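Local coordinates for phage-related protein (Bordetella bronchiseptica RB50, PDB 3BJQ) that probably serves as a major capsid protein, packing with copies of itself in the shell of a phage head, at residues R56-K61 against E259-G264; E167-A170 against E176-R179; A89-E94 against I105-R110; P278-D281 against S286-Y289. All coordinates share one frame; numbering follows the deposited sequence. Where two conformers were deposited one is given.

Interaction 1 of 4, residues R56-K61 against E259-G264; sequences RLYNTK and EEPSFG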
loop_
_atom_site.group_PDB
_atom_site.type_symbol
_atom_site.label_atom_id
_atom_site.label_comp_id
_atom_site.label_asym_id
_atom_site.label_seq_id
_atom_site.Cartn_x
_atom_site.Cartn_y
_atom_site.Cartn_z
ATOM N N ARG E 56 -8.111 -47.903 -14.150
ATOM C CA ARG E 56 -9.322 -48.024 -14.949
ATOM C C ARG E 56 -10.392 -47.045 -14.440
ATOM O O ARG E 56 -11.017 -46.342 -15.231
ATOM C CB ARG E 56 -9.877 -49.438 -14.906
ATOM C CG ARG E 56 -11.043 -49.586 -15.848
ATOM C CD ARG E 56 -11.438 -51.006 -16.046
ATOM N NE ARG E 56 -12.313 -51.119 -17.208
ATOM C CZ ARG E 56 -11.899 -51.050 -18.474
ATOM N NH1 ARG E 56 -10.608 -50.871 -18.766
ATOM N NH2 ARG E 56 -12.780 -51.171 -19.454
ATOM N N LEU E 57 -10.606 -47.042 -13.128
ATOM C CA LEU E 57 -11.574 -46.141 -12.474
ATOM C C LEU E 57 -11.223 -44.666 -12.709
ATOM O O LEU E 57 -12.093 -43.844 -12.975
ATOM C CB LEU E 57 -11.606 -46.397 -10.957
ATOM C CG LEU E 57 -12.962 -46.168 -10.288
ATOM C CD1 LEU E 57 -13.878 -47.331 -10.621
ATOM C CD2 LEU E 57 -12.852 -46.013 -8.775
ATOM N N TYR E 58 -9.938 -44.357 -12.624
ATOM C CA TYR E 58 -9.430 -43.021 -12.849
ATOM C C TYR E 58 -9.830 -42.497 -14.222
ATOM O O TYR E 58 -10.160 -41.328 -14.345
ATOM C CB TYR E 58 -7.911 -43.020 -12.714
ATOM C CG TYR E 58 -7.208 -41.675 -12.728
ATOM C CD1 TYR E 58 -7.432 -40.720 -11.734
ATOM C CD2 TYR E 58 -6.249 -41.398 -13.680
ATOM C CE1 TYR E 58 -6.742 -39.503 -11.740
ATOM C CE2 TYR E 58 -5.540 -40.191 -13.688
ATOM C CZ TYR E 58 -5.795 -39.249 -12.734
ATOM O OH TYR E 58 -5.067 -38.077 -12.773
ATOM N N ASN E 59 -9.815 -43.363 -15.236
ATOM C CA ASN E 59 -10.195 -42.977 -16.599
ATOM C C ASN E 59 -11.528 -43.570 -17.067
ATOM O O ASN E 59 -11.715 -43.884 -18.225
ATOM C CB ASN E 59 -9.051 -43.294 -17.554
ATOM C CG ASN E 59 -7.809 -42.471 -17.261
ATOM O OD1 ASN E 59 -7.887 -41.260 -17.077
ATOM N ND2 ASN E 59 -6.667 -43.121 -17.232
ATOM N N THR E 60 -12.456 -43.709 -16.145
ATOM C CA THR E 60 -13.806 -44.112 -16.456
ATOM C C THR E 60 -14.665 -42.863 -16.436
ATOM O O THR E 60 -14.601 -42.081 -15.496
ATOM C CB THR E 60 -14.330 -45.094 -15.407
ATOM O OG1 THR E 60 -13.625 -46.326 -15.543
ATOM C CG2 THR E 60 -15.817 -45.331 -15.605
ATOM N N LYS E 61 -15.473 -42.669 -17.467
ATOM C CA LYS E 61 -16.334 -41.499 -17.512
ATOM C C LYS E 61 -17.360 -41.630 -16.397
ATOM O O LYS E 61 -17.916 -42.689 -16.161
ATOM C CB LYS E 61 -17.038 -41.348 -18.865
ATOM C CG LYS E 61 -17.876 -40.074 -18.992
ATOM C CD LYS E 61 -18.954 -40.216 -20.025
ATOM C CE LYS E 61 -19.679 -38.888 -20.274
ATOM N NZ LYS E 61 -20.378 -38.883 -21.605
ATOM N N GLU E 259 -3.102 -39.308 -3.427
ATOM C CA GLU E 259 -4.354 -39.983 -3.722
ATOM C C GLU E 259 -4.632 -40.130 -5.227
ATOM O O GLU E 259 -5.545 -40.848 -5.630
ATOM C CB GLU E 259 -5.494 -39.198 -3.071
ATOM C CG GLU E 259 -5.342 -39.025 -1.554
ATOM C CD GLU E 259 -6.521 -38.279 -0.932
ATOM O OE1 GLU E 259 -6.380 -37.070 -0.653
ATOM O OE2 GLU E 259 -7.594 -38.897 -0.726
ATOM N N GLU E 260 -3.858 -39.434 -6.049
ATOM C CA GLU E 260 -4.069 -39.425 -7.479
ATOM C C GLU E 260 -3.175 -40.477 -8.150
ATOM O O GLU E 260 -1.970 -40.520 -7.866
ATOM C CB GLU E 260 -3.774 -38.036 -8.038
ATOM C CG GLU E 260 -3.764 -37.992 -9.534
ATOM C CD GLU E 260 -3.592 -36.585 -10.057
ATOM O OE1 GLU E 260 -2.887 -35.782 -9.397
ATOM O OE2 GLU E 260 -4.165 -36.294 -11.127
ATOM N N PRO E 261 -3.776 -41.374 -8.966
ATOM C CA PRO E 261 -3.013 -42.378 -9.703
ATOM C C PRO E 261 -1.790 -41.855 -10.442
ATOM O O PRO E 261 -1.877 -40.943 -11.296
ATOM C CB PRO E 261 -4.051 -43.012 -10.615
ATOM C CG PRO E 261 -5.291 -42.921 -9.872
ATOM C CD PRO E 261 -5.222 -41.605 -9.129
ATOM N N SER E 262 -0.655 -42.452 -10.087
ATOM C CA SER E 262 0.638 -42.136 -10.643
ATOM C C SER E 262 1.614 -43.249 -10.286
ATOM O O SER E 262 1.320 -44.062 -9.408
ATOM C CB SER E 262 1.142 -40.789 -10.076
ATOM O OG SER E 262 2.142 -40.217 -10.902
ATOM N N PHE E 263 2.758 -43.296 -10.967
ATOM C CA PHE E 263 3.794 -44.292 -10.654
ATOM C C PHE E 263 4.288 -44.211 -9.212
ATOM O O PHE E 263 4.474 -45.226 -8.537
ATOM C CB PHE E 263 5.004 -44.141 -11.593
ATOM C CG PHE E 263 6.215 -44.933 -11.154
ATOM C CD1 PHE E 263 6.301 -46.285 -11.413
ATOM C CD2 PHE E 263 7.261 -44.319 -10.486
ATOM C CE1 PHE E 263 7.382 -47.019 -10.985
ATOM C CE2 PHE E 263 8.343 -45.042 -10.067
ATOM C CZ PHE E 263 8.406 -46.391 -10.314
ATOM N N GLY E 264 4.547 -43.000 -8.739
ATOM C CA GLY E 264 5.104 -42.839 -7.386
ATOM C C GLY E 264 5.064 -41.429 -6.856
ATOM O O GLY E 264 4.736 -40.485 -7.566
HETATM O O HOH W 1 -2.580 -38.762 -12.549
#

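Interaction 2 of 4, residues E167-A170 against E176-R179; sequences EAIA and EPNR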
loop_
_atom_site.group_PDB
_atom_site.type_symbol
_atom_site.label_atom_id
_atom_site.label_comp_id
_atom_site.label_asym_id
_atom_site.label_seq_id
_atom_site.Cartn_x
_atom_site.Cartn_y
_atom_site.Cartn_z
ATOM N N GLU E 167 4.013 -49.361 -24.903
ATOM C CA GLU E 167 2.828 -50.187 -25.100
ATOM C C GLU E 167 2.428 -50.892 -23.818
ATOM O O GLU E 167 1.242 -50.930 -23.502
ATOM C CB GLU E 167 3.043 -51.226 -26.220
ATOM C CG GLU E 167 3.141 -50.632 -27.626
ATOM N N ALA E 168 3.392 -51.476 -23.103
ATOM C CA ALA E 168 3.099 -52.198 -21.858
ATOM C C ALA E 168 2.341 -51.315 -20.884
ATOM O O ALA E 168 1.324 -51.720 -20.331
ATOM C CB ALA E 168 4.365 -52.702 -21.210
ATOM N N ILE E 169 2.840 -50.096 -20.687
ATOM C CA ILE E 169 2.234 -49.144 -19.770
ATOM C C ILE E 169 0.880 -48.660 -20.271
ATOM O O ILE E 169 -0.108 -48.743 -19.553
ATOM C CB ILE E 169 3.143 -47.912 -19.544
ATOM C CG1 ILE E 169 4.430 -48.321 -18.810
ATOM C CG2 ILE E 169 2.403 -46.833 -18.786
ATOM C CD1 ILE E 169 5.529 -47.233 -18.867
ATOM N N ALA E 170 0.830 -48.137 -21.494
ATOM C CA ALA E 170 -0.402 -47.562 -22.037
ATOM C C ALA E 170 -1.563 -48.565 -22.052
ATOM O O ALA E 170 -2.735 -48.184 -21.863
ATOM C CB ALA E 170 -0.162 -46.997 -23.429
ATOM N N GLU E 176 -0.457 -42.717 -21.980
ATOM C CA GLU E 176 0.918 -42.821 -22.476
ATOM C C GLU E 176 1.857 -42.481 -21.336
ATOM O O GLU E 176 1.561 -41.566 -20.553
ATOM C CB GLU E 176 1.170 -41.826 -23.629
ATOM C CG GLU E 176 0.332 -42.085 -24.901
ATOM C CD GLU E 176 0.709 -43.383 -25.654
ATOM O OE1 GLU E 176 1.919 -43.690 -25.807
ATOM O OE2 GLU E 176 -0.222 -44.091 -26.097
ATOM N N PRO E 177 2.980 -43.214 -21.223
ATOM C CA PRO E 177 3.982 -42.772 -20.260
ATOM C C PRO E 177 4.510 -41.410 -20.698
ATOM O O PRO E 177 4.562 -41.139 -21.894
ATOM C CB PRO E 177 5.065 -43.848 -20.349
ATOM C CG PRO E 177 4.876 -44.503 -21.631
ATOM C CD PRO E 177 3.409 -44.425 -21.942
ATOM N N ASN E 178 4.853 -40.555 -19.740
ATOM C CA ASN E 178 5.320 -39.206 -20.045
ATOM C C ASN E 178 6.704 -38.872 -19.495
ATOM O O ASN E 178 7.167 -37.730 -19.632
ATOM C CB ASN E 178 4.293 -38.175 -19.560
ATOM C CG ASN E 178 3.999 -38.300 -18.093
ATOM O OD1 ASN E 178 4.555 -39.161 -17.411
ATOM N ND2 ASN E 178 3.131 -37.440 -17.593
ATOM N N ARG E 179 7.354 -39.859 -18.887
ATOM C CA ARG E 179 8.686 -39.690 -18.352
ATOM C C ARG E 179 9.569 -40.809 -18.835
ATOM O O ARG E 179 9.235 -41.964 -18.634
ATOM C CB ARG E 179 8.711 -39.805 -16.837
ATOM C CG ARG E 179 8.022 -38.750 -16.106
ATOM C CD ARG E 179 8.780 -37.440 -16.077
ATOM N NE ARG E 179 7.966 -36.526 -15.292
ATOM C CZ ARG E 179 6.909 -35.884 -15.769
ATOM N NH1 ARG E 179 6.573 -36.001 -17.043
ATOM N NH2 ARG E 179 6.207 -35.101 -14.973
#

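Interaction 3 of 4, residues A89-E94 against I105-R110; sequences AKVPRE and IDLGAR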
loop_
_atom_site.group_PDB
_atom_site.type_symbol
_atom_site.label_atom_id
_atom_site.label_comp_id
_atom_site.label_asym_id
_atom_site.label_seq_id
_atom_site.Cartn_x
_atom_site.Cartn_y
_atom_site.Cartn_z
ATOM N N ALA E 89 22.168 -27.263 10.343
ATOM C CA ALA E 89 22.960 -26.284 9.619
ATOM C C ALA E 89 23.789 -25.488 10.636
ATOM O O ALA E 89 23.330 -25.239 11.743
ATOM C CB ALA E 89 22.040 -25.370 8.862
ATOM N N LYS E 90 24.970 -25.037 10.236
ATOM C CA LYS E 90 25.928 -24.421 11.147
ATOM C C LYS E 90 26.543 -23.195 10.509
ATOM O O LYS E 90 26.993 -23.250 9.372
ATOM C CB LYS E 90 27.026 -25.454 11.456
ATOM C CG LYS E 90 28.163 -25.019 12.304
ATOM C CD LYS E 90 29.010 -26.228 12.769
ATOM C CE LYS E 90 29.590 -27.024 11.595
ATOM N NZ LYS E 90 30.408 -26.151 10.683
ATOM N N VAL E 91 26.529 -22.088 11.245
ATOM C CA VAL E 91 27.233 -20.892 10.828
ATOM C C VAL E 91 28.345 -20.652 11.822
ATOM O O VAL E 91 28.078 -20.223 12.946
ATOM C CB VAL E 91 26.303 -19.646 10.738
ATOM C CG1 VAL E 91 27.134 -18.413 10.486
ATOM C CG2 VAL E 91 25.306 -19.810 9.639
ATOM N N PRO E 92 29.599 -20.938 11.425
ATOM C CA PRO E 92 30.714 -20.763 12.328
ATOM C C PRO E 92 31.012 -19.294 12.597
ATOM O O PRO E 92 30.819 -18.441 11.720
ATOM C CB PRO E 92 31.891 -21.441 11.588
ATOM C CG PRO E 92 31.544 -21.493 10.211
ATOM C CD PRO E 92 30.037 -21.416 10.101
ATOM N N ARG E 93 31.508 -19.000 13.793
ATOM C CA ARG E 93 31.762 -17.608 14.159
ATOM C C ARG E 93 32.833 -16.941 13.286
ATOM O O ARG E 93 32.783 -15.722 13.099
ATOM C CB ARG E 93 32.144 -17.479 15.627
ATOM C CG ARG E 93 33.372 -18.216 15.968
ATOM C CD ARG E 93 33.825 -17.886 17.317
ATOM N NE ARG E 93 35.036 -18.618 17.620
ATOM C CZ ARG E 93 35.740 -18.446 18.727
ATOM N NH1 ARG E 93 35.337 -17.565 19.636
ATOM N NH2 ARG E 93 36.843 -19.149 18.926
ATOM N N GLU E 94 33.754 -17.737 12.728
ATOM C CA GLU E 94 34.859 -17.208 11.937
ATOM C C GLU E 94 34.365 -16.554 10.658
ATOM O O GLU E 94 35.070 -15.745 10.084
ATOM C CB GLU E 94 35.992 -18.230 11.697
ATOM C CG GLU E 94 35.674 -19.722 11.853
ATOM C CD GLU E 94 35.453 -20.168 13.308
ATOM O OE1 GLU E 94 36.312 -19.898 14.186
ATOM O OE2 GLU E 94 34.408 -20.807 13.563
ATOM N N ILE E 105 20.433 -13.366 7.288
ATOM C CA ILE E 105 19.817 -14.380 6.452
ATOM C C ILE E 105 20.720 -14.921 5.335
ATOM O O ILE E 105 20.551 -16.067 4.921
ATOM C CB ILE E 105 18.466 -13.940 5.884
ATOM C CG1 ILE E 105 18.584 -12.643 5.089
ATOM C CG2 ILE E 105 17.464 -13.815 7.022
ATOM C CD1 ILE E 105 17.284 -12.235 4.436
ATOM N N ASP E 106 21.670 -14.129 4.855
ATOM C CA ASP E 106 22.580 -14.600 3.815
ATOM C C ASP E 106 23.428 -15.763 4.348
ATOM O O ASP E 106 23.573 -16.778 3.682
ATOM C CB ASP E 106 23.465 -13.473 3.253
ATOM C CG ASP E 106 24.066 -12.587 4.338
ATOM O OD1 ASP E 106 23.300 -11.843 5.007
ATOM O OD2 ASP E 106 25.306 -12.621 4.511
ATOM N N LEU E 107 23.966 -15.613 5.559
ATOM C CA LEU E 107 24.784 -16.672 6.158
ATOM C C LEU E 107 23.943 -17.885 6.584
ATOM O O LEU E 107 24.326 -19.024 6.368
ATOM C CB LEU E 107 25.563 -16.140 7.329
ATOM C CG LEU E 107 26.747 -15.200 7.075
ATOM C CD1 LEU E 107 27.459 -14.961 8.424
ATOM C CD2 LEU E 107 27.704 -15.757 6.044
ATOM N N GLY E 108 22.782 -17.636 7.171
ATOM C CA GLY E 108 21.845 -18.698 7.531
ATOM C C GLY E 108 21.356 -19.510 6.351
ATOM O O GLY E 108 21.296 -20.742 6.420
ATOM N N ALA E 109 21.012 -18.820 5.260
ATOM C CA ALA E 109 20.570 -19.474 4.038
ATOM C C ALA E 109 21.651 -20.402 3.501
ATOM O O ALA E 109 21.372 -21.532 3.161
ATOM C CB ALA E 109 20.171 -18.448 2.980
ATOM N N ARG E 110 22.885 -19.922 3.448
ATOM C CA ARG E 110 24.016 -20.732 2.980
ATOM C C ARG E 110 24.251 -21.986 3.822
ATOM O O ARG E 110 24.480 -23.072 3.296
ATOM C CB ARG E 110 25.289 -19.895 2.950
ATOM C CG ARG E 110 25.305 -18.912 1.812
ATOM C CD ARG E 110 26.316 -17.760 1.986
ATOM N NE ARG E 110 26.468 -17.051 0.716
ATOM C CZ ARG E 110 25.521 -16.290 0.163
ATOM N NH1 ARG E 110 24.359 -16.106 0.780
ATOM N NH2 ARG E 110 25.729 -15.705 -1.019
#

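Interaction 4 of 4, residues P278-D281 against S286-Y289; sequences PYWD and SWIY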
loop_
_atom_site.group_PDB
_atom_site.type_symbol
_atom_site.label_atom_id
_atom_site.label_comp_id
_atom_site.label_asym_id
_atom_site.label_seq_id
_atom_site.Cartn_x
_atom_site.Cartn_y
_atom_site.Cartn_z
ATOM N N PRO E 278 17.755 -20.214 15.053
ATOM C CA PRO E 278 19.052 -20.727 15.497
ATOM C C PRO E 278 19.272 -20.647 16.983
ATOM O O PRO E 278 18.639 -19.841 17.656
ATOM C CB PRO E 278 20.055 -19.801 14.811
ATOM C CG PRO E 278 19.307 -18.536 14.552
ATOM C CD PRO E 278 17.878 -18.942 14.320
ATOM N N TYR E 279 20.200 -21.463 17.473
ATOM C CA TYR E 279 20.705 -21.350 18.827
ATOM C C TYR E 279 22.224 -21.278 18.747
ATOM O O TYR E 279 22.821 -21.693 17.764
ATOM C CB TYR E 279 20.228 -22.516 19.724
ATOM C CG TYR E 279 20.775 -23.891 19.390
ATOM C CD1 TYR E 279 21.990 -24.336 19.912
ATOM C CD2 TYR E 279 20.050 -24.761 18.596
ATOM C CE1 TYR E 279 22.485 -25.612 19.612
ATOM C CE2 TYR E 279 20.524 -26.023 18.281
ATOM C CZ TYR E 279 21.737 -26.452 18.783
ATOM O OH TYR E 279 22.183 -27.721 18.443
ATOM N N TRP E 280 22.838 -20.700 19.768
ATOM C CA TRP E 280 24.287 -20.578 19.834
ATOM C C TRP E 280 24.843 -21.803 20.493
ATOM O O TRP E 280 24.451 -22.134 21.603
ATOM C CB TRP E 280 24.689 -19.330 20.635
ATOM C CG TRP E 280 26.169 -19.246 20.914
ATOM C CD1 TRP E 280 26.788 -19.385 22.130
ATOM C CD2 TRP E 280 27.212 -19.048 19.954
ATOM N NE1 TRP E 280 28.151 -19.280 21.980
ATOM C CE2 TRP E 280 28.437 -19.056 20.658
ATOM C CE3 TRP E 280 27.229 -18.833 18.569
ATOM C CZ2 TRP E 280 29.669 -18.888 20.019
ATOM C CZ3 TRP E 280 28.456 -18.652 17.944
ATOM C CH2 TRP E 280 29.652 -18.682 18.669
ATOM N N ASP E 281 25.768 -22.470 19.817
ATOM C CA ASP E 281 26.436 -23.614 20.383
ATOM C C ASP E 281 27.844 -23.190 20.785
ATOM O O ASP E 281 28.718 -23.021 19.934
ATOM C CB ASP E 281 26.462 -24.740 19.353
ATOM C CG ASP E 281 27.136 -25.978 19.875
ATOM O OD1 ASP E 281 27.844 -25.875 20.885
ATOM O OD2 ASP E 281 26.982 -27.056 19.271
ATOM N N SER E 286 29.452 -21.871 17.071
ATOM C CA SER E 286 28.639 -21.773 15.896
ATOM C C SER E 286 27.177 -21.524 16.258
ATOM O O SER E 286 26.723 -21.916 17.335
ATOM C CB SER E 286 28.702 -23.093 15.115
ATOM O OG SER E 286 29.964 -23.308 14.518
ATOM N N TRP E 287 26.457 -20.854 15.366
ATOM C CA TRP E 287 25.005 -20.760 15.444
ATOM C C TRP E 287 24.448 -21.944 14.669
ATOM O O TRP E 287 24.897 -22.206 13.573
ATOM C CB TRP E 287 24.473 -19.459 14.843
ATOM C CG TRP E 287 24.756 -18.299 15.688
ATOM C CD1 TRP E 287 25.863 -17.511 15.635
ATOM C CD2 TRP E 287 23.933 -17.772 16.734
ATOM N NE1 TRP E 287 25.778 -16.515 16.579
ATOM C CE2 TRP E 287 24.599 -16.645 17.260
ATOM C CE3 TRP E 287 22.682 -18.120 17.255
ATOM C CZ2 TRP E 287 24.082 -15.893 18.307
ATOM C CZ3 TRP E 287 22.151 -17.351 18.280
ATOM C CH2 TRP E 287 22.863 -16.259 18.812
ATOM N N ILE E 288 23.454 -22.624 15.247
ATOM C CA ILE E 288 22.927 -23.878 14.724
ATOM C C ILE E 288 21.447 -23.765 14.349
ATOM O O ILE E 288 20.612 -23.419 15.189
ATOM C CB ILE E 288 23.060 -25.020 15.783
ATOM C CG1 ILE E 288 24.503 -25.169 16.236
ATOM C CG2 ILE E 288 22.572 -26.364 15.252
ATOM C CD1 ILE E 288 25.431 -25.569 15.161
ATOM N N TYR E 289 21.127 -24.073 13.095
ATOM C CA TYR E 289 19.728 -24.107 12.623
ATOM C C TYR E 289 19.309 -25.540 12.370
ATOM O O TYR E 289 19.873 -26.213 11.503
ATOM C CB TYR E 289 19.538 -23.353 11.324
ATOM C CG TYR E 289 19.996 -21.935 11.312
ATOM C CD1 TYR E 289 21.347 -21.633 11.215
ATOM C CD2 TYR E 289 19.080 -20.883 11.292
ATOM C CE1 TYR E 289 21.788 -20.339 11.166
ATOM C CE2 TYR E 289 19.514 -19.578 11.214
ATOM C CZ TYR E 289 20.880 -19.315 11.151
ATOM O OH TYR E 289 21.345 -18.025 11.093
#

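Interaction 1 of 4, residues R56-K61 against E259-G264
Tyr58, in the last turn of helix 52-58, makes a buried contact, part polar and part apolar, with Glu260 and Pro261 in the loop leading into strand 264-269. With CG anti to the backbone N (chi1 -172°), its ring extends from the helix over the pyrrolidine of Pro261. Pro261 CG lies 4.0 Å from the Tyr58 ring centroid, a CH-pi contact over one face; the closest carbon pair is Tyr58 CD1 and Pro261 CD at 3.5 Å. Beyond the ring, Tyr58 OH donates to Glu260 OE2 over 2.6 Å, meeting the anti lone pair of that oxygen, with the carboxylate turned 67° from the ring. A water donates to the same hydroxyl and to Pro261 O, so Tyr58 OH is held by two bonds and tied twice to the loop. Asn253 ND2 bonds to Glu260 OE1, steadying the carboxylate, while Phe73 meets the tyrosine edge-to-face and Arg117 of the second subunit adds a cation-pi contact. A bound tetraethylene glycol lies about 3 Å from the Tyr58 side chain. Along the chain, helix 52-58 lies between the antiparallel strands 44-49 and 75-81, a layout consistent with the extended E-loop of HK97-like capsid proteins.

Interaction 2 of 4, residues E167-A170 against E176-R179
Apolar packing joins Ile169 of helix 158-173 to Pro177, soon after the chain has left that helix and turned back beside it. Ile169 CG1 is anti to its carbonyl carbon (chi1 -66°), which carries CD1 out over the proline: Ile169 CD1 is 3.7 Å from Pro177 CB and 3.9 Å from Pro177 CG. The second branch, Ile169 CG2, reaches Pro177 CD at 4.1 Å, so both arms of the isoleucine lie against the pyrrolidine. Leu247 of strand 245-248 touches Ile169 and Pro177 alike and extends this apolar patch into the sheet.

The approach of Ala170 to Glu176 is of another kind. Their CA atoms are 4.9 Å apart, and although the Glu176 CB points away from the helix, the chain bends at chi2 (-68°) and brings Glu176 OE2 to 3.9 Å from Ala170 CB. This is a van der Waals touch. Weak, long ion pairs link the same carboxylate oxygen to Arg184 and Arg228 of the second subunit.

Hydrogen bonds occur within 176-179 and around it. Arg179 NH1 donates to Asn178 O at 3.2 Å, and the acceptor lies close to the guanidinium plane. Asn178 and Arg179 both face Gly248 in a classic beta bulge, and Asn178 ND2 bonds to Val250 O.

With no hydrogen bond between 167-170 and 176-179, the helix and the entry to strand 179-183 meet by van der Waals contact, mostly between hydrocarbon groups, while the partly exposed carboxylate of Glu176 has weak, long pairings with arginines of the second subunit, which may modestly favour its negative charge.

Interaction 3 of 4, residues A89-E94 against I105-R110
Val91 and Gly108 have the nearest CA atoms across the two segments, 6.7 Å apart where an extended strand passes the first turns of a helix. Residues 89-92 end strand 87-92 and give way to a 3-10 segment at Arg93-Glu94; residues 105-110 open the long helix 105-131, with Ala109 N bonded to Ile105 O at 2.8 Å. No hydrogen bond spans the two.

Val91 carries the contact with both methyls. Its CG1 is anti to the backbone N (chi1 172°) and meets Leu107 CD1 at 4.0 Å, the two side chains crossing at about a right angle. Val91 CG2 instead presses on helix backbone, 3.5 Å from Leu107 O and 4.1 Å from Gly108 N. Gly108 presents only main chain here, and the valine sits close against it. Farther round the helix, Asp106 O accepts twice from one residue: Arg110 N and Arg110 NH1 reach it from opposite faces of the carbonyl plane, the latter at 3.1 Å. This leans the extended arginine toward the preceding turn of its own helix, and Arg110 NE bonds to Pro256 O of the third subunit.

Met96, in the connecting loop, touches both Val91 and Leu107. Strand 87-92 is itself hydrogen-bonded to strand 286-299, whose Tyr289 also packs on Val91, while helix 15-22 lies against Ile105 and Ala109; helix 105-131 thus starts out wedged between a sheet strand and an N-terminal helix.

Interaction 4 of 4, residues P278-D281 against S286-Y289
Asp281 N gives the shortest bond of this pairing, 2.7 Å to Ser286 O and nearly straight at 167°. Ser286 N returns a longer one to Asp281 O, 3.2 Å. Two residues along, Ile288 N donates to Tyr279 O at 2.8 Å and Tyr279 N to Ile288 O at 3.0 Å. Between these hydrogen-bonded pairs Trp280 faces Trp287 as the non-hydrogen-bonded pair of an antiparallel beta hairpin, strands 274-281 and 286-299. At its turn Asp281 OD1 accepts from Ala284 N, while Asp281 OD2 makes a salt bridge with Arg70 of the third subunit. The tryptophans share one face of the hairpin: Trp280 CB sits 3.9 Å from the centroid of the Trp287 six-membered ring, squarely over it, and the two indoles are inclined at 59°. Trp287 NE1 donates to Ala99 O. On the other face Tyr279, its CG lying between N and the carbonyl carbon (chi1 67°), spreads its ring over Ile288, whose CB is 3.8 Å from the ring centroid; Tyr279 OH bonds to Glu88. Toward the far end Pro278 CB sits over the middle of the Tyr289 ring in a CH-pi contact, 3.7 Å from its centroid.

The four contacts form two groups toward different ends of an elongated chain. Interactions 3 and 4 have centres about 9 Å apart and share a sheet: Val91 N lies 2.8 Å from Trp287 O, and Ala89 N the same distance from Tyr289 O, both probable hydrogen bonds. Both also touch the third subunit. Interactions 1 and 2, centres about 14 Å apart and nearest atoms about 7 Å, do not touch, yet both border the second subunit. Between the two groups, contact centres lie about 44 to 49 Å apart. Interactions 2 and 3 are both nested in the loop that interaction 1 closes. The tetraethylene glycol site belongs to interaction 1 and probably reflects the crystallisation liquor.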